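Local coordinates for protein SYE1 (Shewanella oneidensis, PDB 4AWT) that binds flavin mononucleotide and probably acts as an Old Yellow Enzyme-type oxidoreductase, reducing activated carbon-carbon double bonds with electrons from NADH or NADPH, at residues Phe98-His103 and Glu179-Asn184; Ile192-Asn197 and Val244-Ile249; Val230-Ala235 and His262-Leu267. The protein carries 1 engineered substitution. One frame throughout, in Å; residues are numbered along the deposited sequence.

Contact 1: Phe98-His103 and Glu179-Asn184. With FMN (flavin mononucleotide), chain B.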
loop_
_atom_site.group_PDB
_atom_site.type_symbol
_atom_site.label_atom_id
_atom_site.label_comp_id
_atom_site.label_asym_id
_atom_site.label_seq_id
_atom_site.Cartn_x
_atom_site.Cartn_y
_atom_site.Cartn_z
ATOM N N PHE A 98 -5.393 3.262 8.379
ATOM C CA PHE A 98 -3.954 3.024 8.461
ATOM C C PHE A 98 -3.256 3.832 7.383
ATOM O O PHE A 98 -3.794 3.998 6.288
ATOM C CB PHE A 98 -3.609 1.549 8.295
ATOM C CG PHE A 98 -3.734 0.677 9.533
ATOM C CD1 PHE A 98 -4.723 0.860 10.490
ATOM C CD2 PHE A 98 -2.829 -0.365 9.721
ATOM C CE1 PHE A 98 -4.801 0.032 11.598
ATOM C CE2 PHE A 98 -2.913 -1.193 10.832
ATOM C CZ PHE A 98 -3.897 -1.005 11.762
ATOM N N ALA A 99 -2.041 4.305 7.665
ATOM C CA ALA A 99 -1.225 5.011 6.700
ATOM C C ALA A 99 -0.302 4.037 5.981
ATOM O O ALA A 99 0.448 3.327 6.647
ATOM C CB ALA A 99 -0.355 6.070 7.366
ATOM N N GLN A 100 -0.304 4.032 4.652
ATOM C CA GLN A 100 0.609 3.167 3.908
ATOM C C GLN A 100 1.953 3.871 3.727
ATOM O O GLN A 100 2.098 4.781 2.932
ATOM C CB GLN A 100 0.064 2.736 2.556
ATOM C CG GLN A 100 1.027 1.710 1.966
ATOM C CD GLN A 100 0.728 1.333 0.558
ATOM O OE1 GLN A 100 0.754 2.179 -0.356
ATOM N NE2 GLN A 100 0.500 0.048 0.321
ATOM N N LEU A 101 2.967 3.424 4.490
ATOM C CA LEU A 101 4.294 4.032 4.426
ATOM C C LEU A 101 5.022 3.539 3.188
ATOM O O LEU A 101 5.182 2.329 2.991
ATOM C CB LEU A 101 5.080 3.691 5.677
ATOM C CG LEU A 101 4.420 4.030 6.998
ATOM C CD1 LEU A 101 5.379 3.714 8.147
ATOM C CD2 LEU A 101 3.966 5.479 7.063
ATOM N N TRP A 102 5.493 4.490 2.378
ATOM C CA TRP A 102 5.976 4.187 1.036
ATOM C C TRP A 102 7.442 4.594 0.848
ATOM O O TRP A 102 7.819 5.736 1.119
ATOM C CB TRP A 102 5.147 4.929 -0.007
ATOM C CG TRP A 102 5.052 4.296 -1.351
ATOM C CD1 TRP A 102 5.503 3.093 -1.803
ATOM C CD2 TRP A 102 4.338 4.891 -2.436
ATOM N NE1 TRP A 102 5.102 2.903 -3.106
ATOM C CE2 TRP A 102 4.372 3.977 -3.502
ATOM C CE3 TRP A 102 3.643 6.097 -2.586
ATOM C CZ2 TRP A 102 3.721 4.247 -4.708
ATOM C CZ3 TRP A 102 3.001 6.329 -3.784
ATOM C CH2 TRP A 102 3.044 5.442 -4.796
ATOM N N HIS A 103 8.212 3.681 0.264
ATOM C CA HIS A 103 9.483 4.016 -0.387
ATOM C C HIS A 103 9.488 3.250 -1.694
ATOM O O HIS A 103 9.424 2.022 -1.716
ATOM C CB HIS A 103 10.712 3.668 0.452
ATOM C CG HIS A 103 11.976 4.311 -0.054
ATOM N ND1 HIS A 103 12.370 4.270 -1.317
ATOM C CD2 HIS A 103 12.849 5.064 0.654
ATOM C CE1 HIS A 103 13.491 4.949 -1.417
ATOM N NE2 HIS A 103 13.818 5.449 -0.232
ATOM N N GLU A 179 0.576 0.614 7.348
ATOM C CA GLU A 179 0.809 -0.505 6.459
ATOM C C GLU A 179 2.136 -0.272 5.791
ATOM O O GLU A 179 2.366 0.752 5.126
ATOM C CB GLU A 179 -0.277 -0.624 5.390
ATOM C CG GLU A 179 -0.074 -1.845 4.506
ATOM C CD GLU A 179 -1.122 -1.973 3.416
ATOM O OE1 GLU A 179 -2.239 -2.485 3.759
ATOM O OE2 GLU A 179 -0.857 -1.584 2.270
ATOM N N LEU A 180 3.061 -1.234 5.919
ATOM C CA LEU A 180 4.321 -1.153 5.190
ATOM C C LEU A 180 4.105 -1.613 3.766
ATOM O O LEU A 180 3.745 -2.761 3.522
ATOM C CB LEU A 180 5.341 -2.047 5.865
ATOM C CG LEU A 180 6.700 -2.133 5.178
ATOM C CD1 LEU A 180 7.353 -0.748 5.109
ATOM C CD2 LEU A 180 7.586 -3.141 5.890
ATOM N N HIS A 181 4.361 -0.735 2.798
ATOM C CA HIS A 181 4.259 -1.134 1.389
ATOM C C HIS A 181 5.530 -1.921 1.044
ATOM O O HIS A 181 6.572 -1.322 0.773
ATOM C CB HIS A 181 4.103 0.056 0.472
ATOM C CG HIS A 181 3.624 -0.308 -0.896
ATOM N ND1 HIS A 181 3.623 -1.579 -1.350
ATOM C CD2 HIS A 181 3.068 0.513 -1.829
ATOM C CE1 HIS A 181 3.093 -1.533 -2.557
ATOM N NE2 HIS A 181 2.735 -0.306 -2.877
ATOM N N ALA A 182 5.459 -3.236 1.061
ATOM C CA ALA A 182 6.531 -4.111 0.669
ATOM C C ALA A 182 6.179 -4.887 -0.588
ATOM O O ALA A 182 6.749 -5.950 -0.855
ATOM C CB ALA A 182 6.932 -5.037 1.825
ATOM N N ALA A 183 5.320 -4.298 -1.404
ATOM C CA ALA A 183 4.700 -4.919 -2.565
ATOM C C ALA A 183 4.990 -4.102 -3.820
ATOM O O ALA A 183 5.733 -3.128 -3.813
ATOM C CB ALA A 183 3.205 -5.099 -2.289
ATOM N N ASN A 184 4.368 -4.557 -4.909
ATOM C CA ASN A 184 4.226 -3.954 -6.212
ATOM C C ASN A 184 5.538 -3.330 -6.714
ATOM O O ASN A 184 5.525 -2.292 -7.379
ATOM C CB ASN A 184 3.063 -2.976 -6.223
ATOM C CG ASN A 184 1.773 -3.713 -5.950
ATOM O OD1 ASN A 184 1.723 -4.925 -5.914
ATOM N ND2 ASN A 184 0.716 -2.969 -5.739
HETATM N N1 FMN B . -1.456 -0.086 -4.172
HETATM C C2 FMN B . -0.688 0.272 -3.149
HETATM O O2 FMN B . -0.210 -0.573 -2.347
HETATM N N3 FMN B . -0.392 1.611 -2.935
HETATM C C4 FMN B . -0.865 2.627 -3.750
HETATM O O4 FMN B . -0.634 3.821 -3.422
HETATM C C4A FMN B . -1.574 2.225 -4.879
HETATM N N5 FMN B . -2.010 3.167 -5.810
HETATM C C5A FMN B . -3.065 2.782 -6.680
HETATM C C6 FMN B . -3.713 3.733 -7.428
HETATM C C7 FMN B . -4.789 3.402 -8.287
HETATM C C7M FMN B . -5.530 4.520 -8.980
HETATM C C8 FMN B . -5.141 2.091 -8.400
HETATM C C8M FMN B . -6.301 1.652 -9.271
HETATM C C9 FMN B . -4.474 1.104 -7.647
HETATM C C9A FMN B . -3.438 1.437 -6.772
HETATM N N10 FMN B . -2.809 0.461 -5.971
HETATM C C10 FMN B . -1.928 0.865 -4.985
HETATM C "C1'" FMN B . -3.261 -0.931 -6.045
HETATM C "C2'" FMN B . -4.599 -1.179 -5.323
HETATM O "O2'" FMN B . -4.440 -1.069 -3.919
HETATM C "C3'" FMN B . -5.152 -2.566 -5.584
HETATM O "O3'" FMN B . -4.334 -3.581 -5.022
HETATM C "C4'" FMN B . -5.405 -2.896 -7.066
HETATM O "O4'" FMN B . -6.043 -1.824 -7.743
HETATM C "C5'" FMN B . -6.140 -4.210 -7.252
HETATM O "O5'" FMN B . -7.449 -4.167 -6.660
HETATM P P FMN B . -8.737 -3.888 -7.595
HETATM O O1P FMN B . -8.616 -2.464 -8.076
HETATM O O2P FMN B . -8.693 -4.881 -8.735
HETATM O O3P FMN B . -9.893 -4.095 -6.648
HETATM O O HOH W 1 7.226 1.177 1.571
HETATM O O HOH W 2 9.022 -0.477 -0.390
#
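Gln100 and Leu101 pair with Glu179 and Leu180 as neighbouring parallel strands, 98-102 and 179-181, whose axes approach to 4.7 Å at 26°. Three backbone bonds join them: Glu179 N to Ala99 O, Leu101 N to Glu179 O, and the longer His181 N to Leu101 O. Beyond the last of these the strands part, and a water lies within hydrogen-bonding distance of Leu101 O and His181 O and accepts from His103 N. Gln100 and Glu179 emerge on the same face of the sheet. With CG anti to the backbone N (chi1 -173°) and the chain extended, Gln100 carries its amide to the flavin, where OE1 accepts from FMN N3 at 2.9 Å and NE2 donates to FMN O2 at 2.8 Å. The second N-H of Gln100 NE2 goes to Glu179 OE2 (2.9 Å), tilted from the amide plane and bent at the hydrogen; these three bonds would fix the amide's rotation. Glu179 OE1 is in turn hydrogen-bonded to Tyr266 OH and to His268 ND1. The His181 ring lies beneath this amide, the two planes 24° apart, with Gln100 NE2 over one face toward the rim and His181 NE2 3.0 Å from FMN O2. The Trp102 indole runs alongside, NE1 3.4 Å from His181 CD2, the rings nearly parallel but slid until they barely overlap. Leu101 and Leu180 turn to the opposite face, against helix 153-172. Such paired side chains, reading the pyrimidine edge of FMN from strand C-terminal ends, belong to the flavin site of an Old Yellow Enzyme-type TIM barrel.

Contact 2: Ile192-Asn197 and Val244-Ile249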
loop_
_atom_site.group_PDB
_atom_site.type_symbol
_atom_site.label_atom_id
_atom_site.label_comp_id
_atom_site.label_asym_id
_atom_site.label_seq_id
_atom_site.Cartn_x
_atom_site.Cartn_y
_atom_site.Cartn_z
ATOM N N ILE A 192 13.403 -8.314 -1.747
ATOM C CA ILE A 192 12.818 -9.649 -1.561
ATOM C C ILE A 192 13.008 -10.522 -2.776
ATOM O O ILE A 192 13.336 -11.708 -2.664
ATOM C CB ILE A 192 11.320 -9.541 -1.216
ATOM C CG1 ILE A 192 11.088 -8.850 0.110
ATOM C CG2 ILE A 192 10.670 -10.933 -1.235
ATOM C CD1 ILE A 192 9.633 -8.504 0.408
ATOM N N ASP A 193 12.703 -9.990 -3.954
ATOM C CA ASP A 193 12.590 -10.796 -5.165
ATOM C C ASP A 193 13.963 -11.027 -5.787
ATOM O O ASP A 193 14.721 -10.109 -6.075
ATOM C CB ASP A 193 11.648 -10.155 -6.144
ATOM C CG ASP A 193 10.157 -10.251 -5.802
ATOM O OD1 ASP A 193 9.854 -10.883 -4.776
ATOM O OD2 ASP A 193 9.369 -9.689 -6.587
ATOM N N SER A 194 14.264 -12.313 -6.024
ATOM C CA SER A 194 15.620 -12.701 -6.391
ATOM C C SER A 194 16.116 -12.012 -7.627
ATOM O O SER A 194 17.310 -11.695 -7.715
ATOM C CB SER A 194 15.687 -14.205 -6.553
ATOM O OG SER A 194 14.895 -14.675 -7.598
ATOM N N GLU A 195 15.271 -11.782 -8.658
ATOM C CA GLU A 195 15.794 -11.280 -9.901
ATOM C C GLU A 195 16.017 -9.749 -9.840
ATOM O O GLU A 195 16.581 -9.183 -10.787
ATOM C CB GLU A 195 14.907 -11.681 -11.061
ATOM C CG GLU A 195 14.722 -13.181 -11.139
ATOM C CD GLU A 195 15.976 -14.040 -10.881
ATOM O OE1 GLU A 195 16.765 -13.879 -11.836
ATOM O OE2 GLU A 195 16.189 -14.803 -9.876
ATOM N N ALA A 196 15.571 -9.119 -8.785
ATOM C CA ALA A 196 15.803 -7.696 -8.590
ATOM C C ALA A 196 16.972 -7.388 -7.661
ATOM O O ALA A 196 17.314 -6.229 -7.499
ATOM C CB ALA A 196 14.529 -7.048 -8.056
ATOM N N ASN A 197 17.561 -8.421 -7.054
ATOM C CA ASN A 197 18.516 -8.271 -6.001
ATOM C C ASN A 197 19.785 -9.065 -6.413
ATOM O O ASN A 197 19.801 -10.259 -6.354
ATOM C CB ASN A 197 17.944 -8.768 -4.708
ATOM C CG ASN A 197 18.820 -8.573 -3.502
ATOM O OD1 ASN A 197 18.286 -8.610 -2.324
ATOM N ND2 ASN A 197 20.036 -8.386 -3.672
ATOM N N VAL A 244 10.686 -9.775 -10.061
ATOM C CA VAL A 244 10.384 -11.183 -10.267
ATOM C C VAL A 244 11.173 -12.003 -9.272
ATOM O O VAL A 244 12.395 -11.756 -9.154
ATOM C CB VAL A 244 10.792 -11.605 -11.716
ATOM C CG1 VAL A 244 10.491 -13.077 -11.953
ATOM C CG2 VAL A 244 10.063 -10.739 -12.737
ATOM N N ASP A 245 10.551 -12.953 -8.600
ATOM C CA ASP A 245 11.250 -13.880 -7.743
ATOM C C ASP A 245 11.268 -15.263 -8.406
ATOM O O ASP A 245 10.291 -15.670 -9.023
ATOM C CB ASP A 245 10.603 -14.008 -6.391
ATOM C CG ASP A 245 11.379 -14.851 -5.448
ATOM O OD1 ASP A 245 12.604 -14.537 -5.252
ATOM O OD2 ASP A 245 10.850 -15.828 -4.929
ATOM N N ALA A 246 12.325 -15.981 -8.300
ATOM C CA ALA A 246 12.498 -17.291 -8.943
ATOM C C ALA A 246 11.678 -18.376 -8.265
ATOM O O ALA A 246 11.240 -19.326 -8.942
ATOM C CB ALA A 246 13.945 -17.715 -8.977
ATOM N N ASP A 247 11.418 -18.303 -6.972
ATOM C CA ASP A 247 10.708 -19.336 -6.233
ATOM C C ASP A 247 9.734 -18.640 -5.271
ATOM O O ASP A 247 9.912 -18.677 -4.067
ATOM C CB ASP A 247 11.686 -20.261 -5.515
ATOM C CG ASP A 247 11.116 -21.523 -4.925
ATOM O OD1 ASP A 247 9.852 -21.672 -4.948
ATOM O OD2 ASP A 247 11.911 -22.354 -4.414
ATOM N N PRO A 248 8.712 -18.031 -5.836
ATOM C CA PRO A 248 7.888 -17.163 -4.968
ATOM C C PRO A 248 7.103 -17.922 -3.947
ATOM O O PRO A 248 6.827 -17.351 -2.880
ATOM C CB PRO A 248 7.015 -16.393 -5.988
ATOM C CG PRO A 248 7.047 -17.248 -7.209
ATOM C CD PRO A 248 8.367 -17.899 -7.226
ATOM N N ILE A 249 6.715 -19.173 -4.177
ATOM C CA ILE A 249 6.025 -19.885 -3.100
ATOM C C ILE A 249 6.904 -20.022 -1.894
ATOM O O ILE A 249 6.441 -19.820 -0.755
ATOM C CB ILE A 249 5.465 -21.235 -3.593
ATOM C CG1 ILE A 249 4.552 -20.969 -4.795
ATOM C CG2 ILE A 249 4.721 -21.973 -2.503
ATOM C CD1 ILE A 249 3.655 -22.110 -5.173
#
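Ser194 and Asp245 join two beta-alpha loops at the C-terminal end of the TIM barrel, one following helix 187-192 and the other leading through an Asx turn into helix 248-261. Three hydrogen bonds cross between them. Ser194 N donates to Asp245 OD1 at 2.9 Å, using the anti lone pair of that oxygen, and Glu195 N meets Val244 O nearly head-on at 2.9 Å. In the opposite sense, Ala246 N donates to Ser194 OG at 3.0 Å. The hydroxyl sits between its backbone N and carbonyl carbon (chi1 64°), and Ser194 OG donates to Glu195 OE2 at 2.6 Å, so OG is gripped both as donor and acceptor. Glu195 CB and CG lie beside Val244 O, and the bend at chi2 (-41°) turns CD back, with OE2 near the methyl of Ala246. A second shell sets the carboxylate of Asp245: OD2 is bonded to Thr251 in the following helix and takes Asp247 N from above its plane, closing the Asx turn. An alanine at Asp245 would probably leave Ser194 N, Asp247 N and Thr251 OG1 without this carboxylate, and the turn before the helix free to shift. Asp193 is held from the same helix, its OD1 bonded to Tyr252, and Ser194 also touches a bound ethyl hydrogen carbonate. The two carboxylates remain separate, Asp193 OD1 lying 4.6 Å from Asp245 OD1 but 3.6 Å from Asp245 CB.

Contact 3: Val230-Ala235 and His262-Leu267. With FMN (flavin mononucleotide), chain B.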
loop_
_atom_site.group_PDB
_atom_site.type_symbol
_atom_site.label_atom_id
_atom_site.label_comp_id
_atom_site.label_asym_id
_atom_site.label_seq_id
_atom_site.Cartn_x
_atom_site.Cartn_y
_atom_site.Cartn_z
ATOM N N VAL A 230 0.782 -2.461 13.135
ATOM C CA VAL A 230 1.614 -2.628 11.952
ATOM C C VAL A 230 1.015 -3.718 11.070
ATOM O O VAL A 230 0.932 -4.876 11.462
ATOM C CB VAL A 230 3.051 -2.986 12.309
ATOM C CG1 VAL A 230 3.875 -3.316 11.069
ATOM C CG2 VAL A 230 3.711 -1.849 13.095
ATOM N N GLY A 231 0.660 -3.333 9.831
ATOM C CA GLY A 231 0.338 -4.282 8.769
ATOM C C GLY A 231 1.421 -4.213 7.713
ATOM O O GLY A 231 2.189 -3.246 7.655
ATOM N N VAL A 232 1.478 -5.231 6.842
ATOM C CA VAL A 232 2.442 -5.277 5.774
ATOM C C VAL A 232 1.743 -5.736 4.499
ATOM O O VAL A 232 0.955 -6.678 4.553
ATOM C CB VAL A 232 3.623 -6.201 6.096
ATOM C CG1 VAL A 232 4.597 -6.319 4.931
ATOM C CG2 VAL A 232 4.346 -5.731 7.352
ATOM N N ARG A 233 2.087 -5.123 3.369
ATOM C CA ARG A 233 1.583 -5.514 2.064
ATOM C C ARG A 233 2.692 -6.191 1.266
ATOM O O ARG A 233 3.804 -5.674 1.160
ATOM C CB ARG A 233 1.044 -4.307 1.301
ATOM C CG ARG A 233 0.042 -4.735 0.233
ATOM C CD ARG A 233 -0.680 -3.583 -0.431
ATOM N NE ARG A 233 -1.925 -4.068 -1.013
ATOM C CZ ARG A 233 -2.631 -3.511 -1.984
ATOM N NH1 ARG A 233 -2.167 -2.534 -2.702
ATOM N NH2 ARG A 233 -3.831 -4.022 -2.274
ATOM N N LEU A 234 2.347 -7.354 0.675
ATOM C CA LEU A 234 3.226 -8.150 -0.169
ATOM C C LEU A 234 2.548 -8.444 -1.502
ATOM O O LEU A 234 1.314 -8.493 -1.581
ATOM C CB LEU A 234 3.617 -9.493 0.484
ATOM C CG LEU A 234 4.386 -9.380 1.795
ATOM C CD1 LEU A 234 4.627 -10.791 2.334
ATOM C CD2 LEU A 234 5.713 -8.635 1.650
ATOM N N ALA A 235 3.357 -8.698 -2.525
ATOM C CA ALA A 235 2.896 -9.075 -3.853
ATOM C C ALA A 235 3.687 -10.273 -4.334
ATOM O O ALA A 235 4.688 -10.141 -5.046
ATOM C CB ALA A 235 3.031 -7.939 -4.813
ATOM N N HIS A 262 6.916 -11.642 13.983
ATOM C CA HIS A 262 6.783 -10.272 14.463
ATOM C C HIS A 262 5.403 -9.940 14.977
ATOM O O HIS A 262 5.220 -8.853 15.548
ATOM C CB HIS A 262 7.144 -9.281 13.360
ATOM C CG HIS A 262 8.599 -9.183 13.064
ATOM N ND1 HIS A 262 9.471 -8.514 13.895
ATOM C CD2 HIS A 262 9.309 -9.635 12.046
ATOM C CE1 HIS A 262 10.652 -8.582 13.371
ATOM N NE2 HIS A 262 10.614 -9.243 12.232
ATOM N N ARG A 263 4.424 -10.817 14.769
ATOM C CA ARG A 263 3.081 -10.632 15.278
ATOM C C ARG A 263 2.424 -9.389 14.662
ATOM O O ARG A 263 1.575 -8.737 15.293
ATOM C CB ARG A 263 2.984 -10.638 16.807
ATOM C CG ARG A 263 3.458 -11.977 17.387
ATOM C CD ARG A 263 2.504 -13.110 17.047
ATOM N NE ARG A 263 2.759 -14.340 17.804
ATOM C CZ ARG A 263 3.467 -15.389 17.475
ATOM N NH1 ARG A 263 4.100 -15.464 16.327
ATOM N NH2 ARG A 263 3.607 -16.451 18.275
ATOM N N ILE A 264 2.739 -9.081 13.425
ATOM C CA ILE A 264 2.099 -7.959 12.766
ATOM C C ILE A 264 0.568 -8.214 12.750
ATOM O O ILE A 264 0.112 -9.349 12.689
ATOM C CB ILE A 264 2.625 -7.688 11.367
ATOM C CG1 ILE A 264 2.340 -8.781 10.365
ATOM C CG2 ILE A 264 4.139 -7.343 11.423
ATOM C CD1 ILE A 264 2.621 -8.422 8.931
ATOM N N VAL A 265 -0.195 -7.138 12.793
ATOM C CA VAL A 265 -1.633 -7.251 12.980
ATOM C C VAL A 265 -2.354 -7.742 11.737
ATOM O O VAL A 265 -3.394 -8.419 11.850
ATOM C CB VAL A 265 -2.219 -5.927 13.513
ATOM C CG1 VAL A 265 -2.382 -4.861 12.444
ATOM C CG2 VAL A 265 -3.514 -6.160 14.227
ATOM N N TYR A 266 -1.855 -7.429 10.559
ATOM C CA TYR A 266 -2.420 -7.977 9.319
ATOM C C TYR A 266 -1.338 -8.139 8.297
ATOM O O TYR A 266 -0.320 -7.408 8.281
ATOM C CB TYR A 266 -3.576 -7.142 8.804
ATOM C CG TYR A 266 -3.330 -5.802 8.158
ATOM C CD1 TYR A 266 -2.731 -5.682 6.908
ATOM C CD2 TYR A 266 -3.781 -4.643 8.742
ATOM C CE1 TYR A 266 -2.554 -4.475 6.292
ATOM C CE2 TYR A 266 -3.699 -3.422 8.115
ATOM C CZ TYR A 266 -3.090 -3.317 6.885
ATOM O OH TYR A 266 -3.045 -2.116 6.259
ATOM N N LEU A 267 -1.612 -9.028 7.360
ATOM C CA LEU A 267 -0.830 -9.240 6.138
ATOM C C LEU A 267 -1.800 -9.021 4.989
ATOM O O LEU A 267 -2.870 -9.627 4.953
ATOM C CB LEU A 267 -0.242 -10.650 6.099
ATOM C CG LEU A 267 0.508 -11.019 4.848
ATOM C CD1 LEU A 267 1.656 -10.101 4.565
ATOM C CD2 LEU A 267 0.997 -12.468 4.942
HETATM N N1 FMN B . -1.456 -0.086 -4.172
HETATM C C2 FMN B . -0.688 0.272 -3.149
HETATM O O2 FMN B . -0.210 -0.573 -2.347
HETATM N N3 FMN B . -0.392 1.611 -2.935
HETATM C C4 FMN B . -0.865 2.627 -3.750
HETATM O O4 FMN B . -0.634 3.821 -3.422
HETATM C C4A FMN B . -1.574 2.225 -4.879
HETATM N N5 FMN B . -2.010 3.167 -5.810
HETATM C C5A FMN B . -3.065 2.782 -6.680
HETATM C C6 FMN B . -3.713 3.733 -7.428
HETATM C C7 FMN B . -4.789 3.402 -8.287
HETATM C C7M FMN B . -5.530 4.520 -8.980
HETATM C C8 FMN B . -5.141 2.091 -8.400
HETATM C C8M FMN B . -6.301 1.652 -9.271
HETATM C C9 FMN B . -4.474 1.104 -7.647
HETATM C C9A FMN B . -3.438 1.437 -6.772
HETATM N N10 FMN B . -2.809 0.461 -5.971
HETATM C C10 FMN B . -1.928 0.865 -4.985
HETATM C "C1'" FMN B . -3.261 -0.931 -6.045
HETATM C "C2'" FMN B . -4.599 -1.179 -5.323
HETATM O "O2'" FMN B . -4.440 -1.069 -3.919
HETATM C "C3'" FMN B . -5.152 -2.566 -5.584
HETATM O "O3'" FMN B . -4.334 -3.581 -5.022
HETATM C "C4'" FMN B . -5.405 -2.896 -7.066
HETATM O "O4'" FMN B . -6.043 -1.824 -7.743
HETATM C "C5'" FMN B . -6.140 -4.210 -7.252
HETATM O "O5'" FMN B . -7.449 -4.167 -6.660
HETATM P P FMN B . -8.737 -3.888 -7.595
HETATM O O1P FMN B . -8.616 -2.464 -8.076
HETATM O O2P FMN B . -8.693 -4.881 -8.735
HETATM O O3P FMN B . -9.893 -4.095 -6.648
#
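The beta-alpha-beta unit of strand 230-234, helix 248-261 and strand 266-270 closes here, where Val232 pairs with Leu267 across adjacent parallel strands of the TIM barrel. Val265 N donates to Val230 O at 2.9 Å, and Val232 N to Tyr266 O at 3.2 Å. Tyr266 CG lies between its own backbone N and carbonyl carbon (chi1 74°), and Gly231 CA comes squarely over the centre of one face of the Tyr266 ring, 3.8 Å from the centroid, a CH-pi contact. The absence of a side chain on Gly231 lets CA approach the ring face, while Tyr266 OH goes on to Glu179 OE1. On the other face of the sheet, Val232, Leu234, Ile264 and Leu267 build an apolar layer against helix 248-261. Ile264 crosses Val232 at about a right angle, its CD1 3.6 Å from Val232 CG2, and the CD1 methyl of Leu267 packs 3.8 Å from Leu234 CD1. Arg233 points away from 262-267, toward the interior of the barrel and FMN, its chain extended from CG to NE. Arg233 NH2 donates to FMN O3' at 2.8 Å and Arg233 NH1 to FMN O2' at 3.0 Å, gripping the ribityl chain. The positive guanidinium would probably stabilise negative charge on the reduced flavin's pyrimidine ring, for Arg233 NH1 also donates to FMN O2 at 2.8 Å, with FMN N1 in the guanidinium plane at its edge.

How the contacts relate
Contacts 1 and 3, with centres 10 Å apart, lie in one eight-stranded barrel; strands 177-181 and 230-234 are neighbours, so strands 96-102, 177-181, 230-234 and 266-270 run consecutively through both. They meet directly through Glu179 and Tyr266, and both reach FMN. Contact 2 sits about 19 Å from the centre of each, on the outer side, and touches them by packing alone, through Ile192 on Ala182 and Leu234. Along the chain contact 1 closes before the others open, whereas contacts 2 and 3 interleave: helix 248-261, begun at contact 2, leads to the second strand of contact 3. Contacts 1 and 3 supply part of the FMN site from the strands; contact 2 ties together loops farther out.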